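Local coordinates for putative nucleolar GTP-binding protein 1 (Plasmodium falciparum, PDB 2QU8) that binds GDP and is probably a nucleolar GTPase of the NOG1 family, though its function has not been established, at residues 23-28 / 79-84; 118-123 / 127-132; 45-48 / 53-56. All coordinates share one frame; numbering follows the deposited sequence.

Interaction 1: 23-28 / 79-84; sequences PSINPH and QIIDTP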
loop_
_atom_site.group_PDB
_atom_site.type_symbol
_atom_site.label_atom_id
_atom_site.label_comp_id
_atom_site.label_asym_id
_atom_site.label_seq_id
_atom_site.Cartn_x
_atom_site.Cartn_y
_atom_site.Cartn_z
ATOM N N PRO A 23 1.476 17.116 -4.851
ATOM C CA PRO A 23 2.534 18.039 -4.434
ATOM C C PRO A 23 3.919 17.416 -4.564
ATOM O O PRO A 23 4.255 16.499 -3.817
ATOM C CB PRO A 23 2.206 18.316 -2.963
ATOM C CG PRO A 23 1.461 17.130 -2.506
ATOM C CD PRO A 23 0.733 16.570 -3.697
ATOM N N SER A 24 4.700 17.901 -5.526
ATOM C CA SER A 24 6.105 17.507 -5.684
ATOM C C SER A 24 6.372 15.999 -5.539
ATOM O O SER A 24 7.250 15.584 -4.778
ATOM C CB SER A 24 6.994 18.317 -4.724
ATOM N N ILE A 25 5.599 15.187 -6.256
ATOM C CA ILE A 25 5.850 13.753 -6.332
ATOM C C ILE A 25 6.269 13.418 -7.760
ATOM O O ILE A 25 5.609 13.823 -8.713
ATOM C CB ILE A 25 4.597 12.906 -5.968
ATOM C CG1 ILE A 25 4.151 13.161 -4.526
ATOM C CG2 ILE A 25 4.873 11.402 -6.195
ATOM C CD1 ILE A 25 2.848 12.443 -4.148
ATOM N N ASN A 26 7.364 12.679 -7.908
ATOM C CA ASN A 26 7.709 12.141 -9.213
ATOM C C ASN A 26 6.870 10.893 -9.525
ATOM O O ASN A 26 7.019 9.867 -8.864
ATOM C CB ASN A 26 9.200 11.836 -9.310
ATOM C CG ASN A 26 9.637 11.566 -10.734
ATOM O OD1 ASN A 26 9.110 10.676 -11.401
ATOM N ND2 ASN A 26 10.599 12.340 -11.213
ATOM N N PRO A 27 5.997 10.975 -10.546
ATOM C CA PRO A 27 5.060 9.881 -10.855
ATOM C C PRO A 27 5.716 8.653 -11.502
ATOM O O PRO A 27 5.090 7.592 -11.578
ATOM C CB PRO A 27 4.081 10.534 -11.831
ATOM C CG PRO A 27 4.898 11.566 -12.525
ATOM C CD PRO A 27 5.848 12.103 -11.486
ATOM N N HIS A 28 6.965 8.796 -11.937
ATOM C CA HIS A 28 7.672 7.732 -12.652
ATOM C C HIS A 28 8.553 6.860 -11.749
ATOM O O HIS A 28 8.876 5.723 -12.103
ATOM C CB HIS A 28 8.512 8.328 -13.788
ATOM C CG HIS A 28 7.767 9.298 -14.657
ATOM N ND1 HIS A 28 6.965 8.899 -15.704
ATOM C CD2 HIS A 28 7.720 10.654 -14.644
ATOM C CE1 HIS A 28 6.448 9.964 -16.293
ATOM N NE2 HIS A 28 6.893 11.042 -15.671
ATOM N N GLN A 79 10.573 5.430 -3.722
ATOM C CA GLN A 79 9.912 6.309 -2.773
ATOM C C GLN A 79 8.780 5.572 -2.064
ATOM O O GLN A 79 8.247 4.588 -2.568
ATOM C CB GLN A 79 9.432 7.596 -3.437
ATOM C CG GLN A 79 8.478 7.405 -4.601
ATOM C CD GLN A 79 8.347 8.652 -5.464
ATOM O OE1 GLN A 79 9.120 9.601 -5.326
ATOM N NE2 GLN A 79 7.367 8.651 -6.362
ATOM N N ILE A 80 8.441 6.031 -0.870
ATOM C CA ILE A 80 7.322 5.471 -0.148
ATOM C C ILE A 80 6.477 6.630 0.388
ATOM O O ILE A 80 6.985 7.513 1.076
ATOM C CB ILE A 80 7.776 4.439 0.936
ATOM C CG1 ILE A 80 6.571 3.886 1.707
ATOM C CG2 ILE A 80 8.914 5.015 1.846
ATOM C CD1 ILE A 80 6.859 2.609 2.492
ATOM N N ILE A 81 5.200 6.635 0.024
ATOM C CA ILE A 81 4.322 7.774 0.279
ATOM C C ILE A 81 3.251 7.453 1.316
ATOM O O ILE A 81 2.608 6.398 1.270
ATOM C CB ILE A 81 3.686 8.303 -1.035
ATOM C CG1 ILE A 81 4.791 8.684 -2.032
ATOM C CG2 ILE A 81 2.801 9.524 -0.769
ATOM C CD1 ILE A 81 4.296 8.964 -3.428
ATOM N N ASP A 82 3.072 8.383 2.249
ATOM C CA ASP A 82 2.068 8.281 3.294
ATOM C C ASP A 82 1.217 9.547 3.193
ATOM O O ASP A 82 1.747 10.659 3.197
ATOM C CB ASP A 82 2.753 8.167 4.679
ATOM C CG ASP A 82 1.760 7.944 5.829
ATOM O OD1 ASP A 82 0.726 7.279 5.626
ATOM O OD2 ASP A 82 2.026 8.416 6.958
ATOM N N THR A 83 -0.093 9.374 3.067
ATOM C CA THR A 83 -1.014 10.506 2.956
ATOM C C THR A 83 -2.091 10.436 4.027
ATOM O O THR A 83 -3.229 10.079 3.732
ATOM C CB THR A 83 -1.688 10.578 1.561
ATOM O OG1 THR A 83 -2.268 9.309 1.243
ATOM C CG2 THR A 83 -0.680 10.918 0.509
ATOM N N PRO A 84 -1.734 10.757 5.285
ATOM C CA PRO A 84 -2.757 10.682 6.329
ATOM C C PRO A 84 -3.908 11.644 6.012
ATOM O O PRO A 84 -3.674 12.754 5.521
ATOM C CB PRO A 84 -2.007 11.083 7.608
ATOM C CG PRO A 84 -0.751 11.742 7.153
ATOM C CD PRO A 84 -0.426 11.187 5.804
HETATM O O HOH W 1 8.942 12.048 -5.745
#
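Ile25 lays its CG2 methyl against the end of Ile81, 3.7 Å from Ile81 CD1, and the same methyl is 3.7 Å from Gln79 NE2. The two isoleucines reach toward each other tip to tip, and Ile25 CD1 also lies 3.8 Å from Ile81 CD1. Ile81 sends CG1 anti to its carbonyl carbon (chi1 -57°), and the extended chain carries CD1 off the strand to this meeting point. Leu105 of helix 96-106 packs on both isoleucines.

Gln79, two residues earlier on the same side of the strand, supplies the polar half. Its chain is extended beyond CG and crosses Ile25 obliquely to give an N-H of NE2 to the carbonyl of Asn26 (NE2 to O 2.8 Å). The bond is bent, with 140° at the hydrogen, and the donor stands 20° out of the carbonyl plane. Thr31 OG1 is a second hydrogen-bond partner of NE2, and these two bonds probably set the way the amide is turned. A water 2.8 Å from Asn26 N, from which it accepts, may link on to Gln79 OE1, but at 2.5 Å from water to OE1 that step is too short to be relied on. Asn26 OD1 accepts from His28 N at 2.9 Å, an Asx turn that bends the segment as it heads into strand 30-35. The arrangement fastens an N-terminal lead-in segment across one face of the central sheet of what is probably a P-loop GTPase domain, beside helix 96-106.

Interaction 2: 118-123 / 127-132; sequences ISEQCG and KEQINL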
loop_
_atom_site.group_PDB
_atom_site.type_symbol
_atom_site.label_atom_id
_atom_site.label_comp_id
_atom_site.label_asym_id
_atom_site.label_seq_id
_atom_site.Cartn_x
_atom_site.Cartn_y
_atom_site.Cartn_z
ATOM N N ILE A 118 -3.505 -5.882 13.298
ATOM C CA ILE A 118 -4.224 -7.059 13.806
ATOM C C ILE A 118 -4.353 -7.114 15.324
ATOM O O ILE A 118 -5.067 -7.960 15.847
ATOM C CB ILE A 118 -3.634 -8.411 13.302
ATOM C CG1 ILE A 118 -2.141 -8.552 13.635
ATOM C CG2 ILE A 118 -3.947 -8.620 11.824
ATOM C CD1 ILE A 118 -1.658 -10.027 13.633
ATOM N N SER A 119 -3.658 -6.223 16.028
ATOM C CA SER A 119 -3.856 -6.068 17.470
ATOM C C SER A 119 -5.088 -5.206 17.807
ATOM O O SER A 119 -5.555 -5.207 18.953
ATOM C CB SER A 119 -2.602 -5.489 18.135
ATOM O OG SER A 119 -2.478 -4.090 17.914
ATOM N N GLU A 120 -5.586 -4.474 16.808
ATOM C CA GLU A 120 -6.751 -3.573 16.917
ATOM C C GLU A 120 -6.559 -2.361 17.848
ATOM O O GLU A 120 -7.512 -1.626 18.109
ATOM C CB GLU A 120 -8.037 -4.348 17.244
ATOM C CG GLU A 120 -8.447 -5.321 16.152
ATOM C CD GLU A 120 -9.529 -6.300 16.585
ATOM O OE1 GLU A 120 -9.813 -6.396 17.794
ATOM O OE2 GLU A 120 -10.088 -6.984 15.706
ATOM N N GLN A 121 -5.329 -2.149 18.322
ATOM C CA GLN A 121 -4.974 -0.992 19.160
ATOM C C GLN A 121 -5.223 0.351 18.459
ATOM O O GLN A 121 -5.388 1.379 19.127
ATOM C CB GLN A 121 -3.516 -1.084 19.636
ATOM C CG GLN A 121 -3.236 -2.220 20.643
ATOM C CD GLN A 121 -1.856 -2.114 21.322
ATOM O OE1 GLN A 121 -1.026 -1.277 20.968
ATOM N NE2 GLN A 121 -1.621 -2.970 22.305
ATOM N N CYS A 122 -5.257 0.322 17.121
ATOM C CA CYS A 122 -5.544 1.495 16.291
ATOM C C CYS A 122 -6.951 2.045 16.534
ATOM O O CYS A 122 -7.252 3.182 16.172
ATOM C CB CYS A 122 -5.389 1.153 14.804
ATOM S SG CYS A 122 -6.617 -0.027 14.171
ATOM N N GLY A 123 -7.808 1.223 17.128
ATOM C CA GLY A 123 -9.164 1.647 17.486
ATOM C C GLY A 123 -10.255 1.085 16.588
ATOM O O GLY A 123 -11.432 1.336 16.819
ATOM N N LYS A 127 -12.186 -6.450 11.044
ATOM C CA LYS A 127 -13.298 -6.399 10.075
ATOM C C LYS A 127 -13.565 -4.990 9.562
ATOM O O LYS A 127 -13.845 -4.799 8.371
ATOM C CB LYS A 127 -14.585 -6.992 10.675
ATOM C CG LYS A 127 -15.805 -6.930 9.747
ATOM C CD LYS A 127 -17.040 -7.556 10.391
ATOM C CE LYS A 127 -18.227 -7.583 9.423
ATOM N NZ LYS A 127 -17.909 -8.331 8.154
ATOM N N GLU A 128 -13.494 -4.007 10.460
ATOM C CA GLU A 128 -13.662 -2.604 10.075
ATOM C C GLU A 128 -12.504 -2.153 9.174
ATOM O O GLU A 128 -12.698 -1.360 8.253
ATOM C CB GLU A 128 -13.770 -1.704 11.312
ATOM C CG GLU A 128 -15.066 -1.879 12.096
ATOM C CD GLU A 128 -15.088 -1.100 13.404
ATOM O OE1 GLU A 128 -14.105 -1.175 14.162
ATOM O OE2 GLU A 128 -16.101 -0.415 13.677
ATOM N N GLN A 129 -11.306 -2.671 9.438
ATOM C CA GLN A 129 -10.136 -2.363 8.607
ATOM C C GLN A 129 -10.219 -3.040 7.235
ATOM O O GLN A 129 -9.801 -2.471 6.234
ATOM C CB GLN A 129 -8.839 -2.734 9.321
ATOM C CG GLN A 129 -8.569 -1.911 10.575
ATOM C CD GLN A 129 -7.327 -2.363 11.311
ATOM O OE1 GLN A 129 -6.205 -2.145 10.848
ATOM N NE2 GLN A 129 -7.519 -2.987 12.471
ATOM N N ILE A 130 -10.759 -4.254 7.192
ATOM C CA ILE A 130 -10.989 -4.928 5.913
ATOM C C ILE A 130 -12.087 -4.208 5.113
ATOM O O ILE A 130 -11.941 -3.981 3.910
ATOM C CB ILE A 130 -11.284 -6.431 6.099
ATOM C CG1 ILE A 130 -10.002 -7.167 6.522
ATOM C CG2 ILE A 130 -11.818 -7.027 4.811
ATOM C CD1 ILE A 130 -10.182 -8.669 6.831
ATOM N N ASN A 131 -13.173 -3.838 5.785
ATOM C CA ASN A 131 -14.188 -2.981 5.179
ATOM C C ASN A 131 -13.597 -1.722 4.551
ATOM O O ASN A 131 -13.982 -1.338 3.448
ATOM C CB ASN A 131 -15.266 -2.607 6.194
ATOM C CG ASN A 131 -16.223 -3.754 6.492
ATOM O OD1 ASN A 131 -16.001 -4.905 6.090
ATOM N ND2 ASN A 131 -17.295 -3.445 7.218
ATOM N N LEU A 132 -12.664 -1.077 5.250
ATOM C CA LEU A 132 -11.956 0.076 4.692
ATOM C C LEU A 132 -11.213 -0.303 3.407
ATOM O O LEU A 132 -11.276 0.428 2.417
ATOM C CB LEU A 132 -10.986 0.689 5.717
ATOM C CG LEU A 132 -10.002 1.770 5.244
ATOM C CD1 LEU A 132 -10.713 2.972 4.647
ATOM C CD2 LEU A 132 -9.081 2.213 6.382
#
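This is a small contact without a hydrogen bond between the segments, a thiol against an amide, where the loop between strand 110-117 and helix 126-137 meets the helix's first turn. Cys122 SG sits 3.5 Å from Gln129 NE2 and 3.8 Å from Gln129 CD, so the sulfur rests on the amide group rather than on the aliphatic part of the chain. With SG held between the backbone N and the carbonyl carbon (chi1 67°), the thiol faces the helix. Gln129 comes to meet it with its chain extended beyond CG (chi2 176°), and Glu120 CG adds a looser approach, 4.5 Å from Gln129 NE2.

The loop contains a type I beta turn from Glu120 to Gly123, closed by Gly123 N to Glu120 O at 3.0 Å. It forms part of a beta-alpha-beta crossover of the GTPase fold, in which helix 126-137 links the parallel strands 110-117 and 145-150. Gln121 in this turn belongs to the GDP pocket, and the side chain of Cys122 is about 7 Å from the bound GDP.

The polar ends are held mainly from outside the two segments. Gln129 OE1 accepts from the backbone N of Asp117, while NE2 makes weak bonds to the carbonyls of Leu124 and Thr125. Glu120 OE2 accepts from Ile126 N at the start of the helix, and Asp117 OD2 takes the N-H of Cys122.

Interaction 3: 45-48 / 53-56; sequences FMNI and NVDV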
loop_
_atom_site.group_PDB
_atom_site.type_symbol
_atom_site.label_atom_id
_atom_site.label_comp_id
_atom_site.label_asym_id
_atom_site.label_seq_id
_atom_site.Cartn_x
_atom_site.Cartn_y
_atom_site.Cartn_z
ATOM N N PHE A 45 6.209 2.722 9.459
ATOM C CA PHE A 45 6.770 1.872 8.413
ATOM C C PHE A 45 7.614 2.701 7.456
ATOM O O PHE A 45 8.753 2.339 7.122
ATOM C CB PHE A 45 5.654 1.160 7.637
ATOM C CG PHE A 45 6.161 0.097 6.716
ATOM C CD1 PHE A 45 6.115 -1.243 7.099
ATOM C CD2 PHE A 45 6.716 0.431 5.493
ATOM C CE1 PHE A 45 6.605 -2.251 6.245
ATOM C CE2 PHE A 45 7.212 -0.554 4.635
ATOM C CZ PHE A 45 7.150 -1.906 5.019
ATOM N N MET A 46 7.045 3.823 7.020
ATOM C CA MET A 46 7.747 4.726 6.132
ATOM C C MET A 46 9.092 5.170 6.721
ATOM O O MET A 46 10.122 5.111 6.045
ATOM C CB MET A 46 6.877 5.947 5.822
ATOM C CG MET A 46 7.633 7.036 5.094
ATOM S SD MET A 46 6.627 8.510 4.938
ATOM C CE MET A 46 6.537 9.037 6.655
ATOM N N ASN A 47 9.070 5.628 7.971
ATOM C CA ASN A 47 10.292 6.094 8.652
ATOM C C ASN A 47 11.388 5.043 8.810
ATOM O O ASN A 47 12.564 5.332 8.606
ATOM C CB ASN A 47 9.956 6.704 10.007
ATOM C CG ASN A 47 9.366 8.084 9.877
ATOM O OD1 ASN A 47 8.315 8.371 10.440
ATOM N ND2 ASN A 47 10.030 8.944 9.114
ATOM N N ILE A 48 10.995 3.831 9.174
ATOM C CA ILE A 48 11.944 2.728 9.310
ATOM C C ILE A 48 12.673 2.421 7.995
ATOM O O ILE A 48 13.909 2.443 7.952
ATOM C CB ILE A 48 11.251 1.475 9.881
ATOM C CG1 ILE A 48 10.886 1.721 11.343
ATOM C CG2 ILE A 48 12.154 0.242 9.772
ATOM C CD1 ILE A 48 9.774 0.851 11.844
ATOM N N ASN A 53 14.540 9.434 5.765
ATOM C CA ASN A 53 14.824 10.306 4.619
ATOM C C ASN A 53 13.506 10.680 3.960
ATOM O O ASN A 53 13.100 10.087 2.965
ATOM C CB ASN A 53 15.790 9.657 3.619
ATOM C CG ASN A 53 16.173 10.594 2.471
ATOM O OD1 ASN A 53 16.832 10.177 1.517
ATOM N ND2 ASN A 53 15.763 11.862 2.559
ATOM N N VAL A 54 12.850 11.671 4.550
ATOM C CA VAL A 54 11.448 11.943 4.309
ATOM C C VAL A 54 11.253 13.427 4.026
ATOM O O VAL A 54 11.664 14.293 4.817
ATOM C CB VAL A 54 10.578 11.492 5.525
ATOM C CG1 VAL A 54 9.156 12.045 5.446
ATOM C CG2 VAL A 54 10.557 9.962 5.644
ATOM N N ASP A 55 10.651 13.714 2.878
ATOM C CA ASP A 55 10.260 15.071 2.559
ATOM C C ASP A 55 8.820 15.285 2.986
ATOM O O ASP A 55 7.934 14.497 2.649
ATOM C CB ASP A 55 10.472 15.369 1.074
ATOM C CG ASP A 55 11.939 15.508 0.719
ATOM O OD1 ASP A 55 12.381 14.873 -0.261
ATOM O OD2 ASP A 55 12.665 16.243 1.430
ATOM N N VAL A 56 8.602 16.337 3.765
ATOM C CA VAL A 56 7.266 16.705 4.204
ATOM C C VAL A 56 6.739 17.741 3.229
ATOM O O VAL A 56 7.292 18.836 3.107
ATOM C CB VAL A 56 7.252 17.242 5.662
ATOM C CG1 VAL A 56 5.820 17.516 6.128
ATOM C CG2 VAL A 56 7.931 16.255 6.600
#
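Val54 and Met46 reach toward each other tip to tip, just past Asn53, whose own side chain is directed away from helix 42-49. The CB of Val54 points at the helix, and its two methyls take different partners. CG1, anti to the backbone N (chi1 167°), meets the end of Met46, 4.2 Å from Met46 CE. CG2 lies 4.2 Å from Met46 CG and also beside the side chain of Asn47, which crosses Val54 at about a right angle.

Met46 leaves the helix with CG on the far side from its backbone N (chi1 170°), then bends at the sulfur (chi3 68°), which turns its terminal methyl toward CG1 of Val54. Met46 is buried and also touches Tyr67, Ile80 and Asp82, while Asn47 stands at the more open margin. No hydrogen bond joins the two segments, and the contact rests on these side chains. Helix 42-49 follows the probable P-loop of this GTPase fold, and the contact packs that helix against the outermost strand on this side of the sheet. The short link from helix to strand doubles the chain back, and the CA atoms of Val54 and Asn47 are the nearest pair, 7.4 Å apart.

Beyond Val54 the chain runs on through Asp55 and Val56 as the edge strand 54-57, which pairs antiparallel with strand 66-73, Asp55 being hydrogen-bonded there to the backbone of Val68.

Interactions 1 and 3 lie on the same side of the chain's centre, their centres about 11 Å apart, and both reach the one mixed sheet. They touch through strand 76-82: Ile80 CD1 is 3.7 Å from Phe45 CD2, and Asp82 CB is 3.9 Å from Met46 SD. Along the chain, interaction 3 is nested within the loop closed by interaction 1, and interaction 2 follows both. The centre of interaction 2 is about 25 Å from that of interaction 1 and about 23 Å from that of interaction 3, and it touches neither. Helix 42-49 and the 118-123 loop both lie near the bound GDP, so interactions 2 and 3 concern separate elements around the nucleotide, whereas interaction 1 joins the N-terminal segment to the sheet.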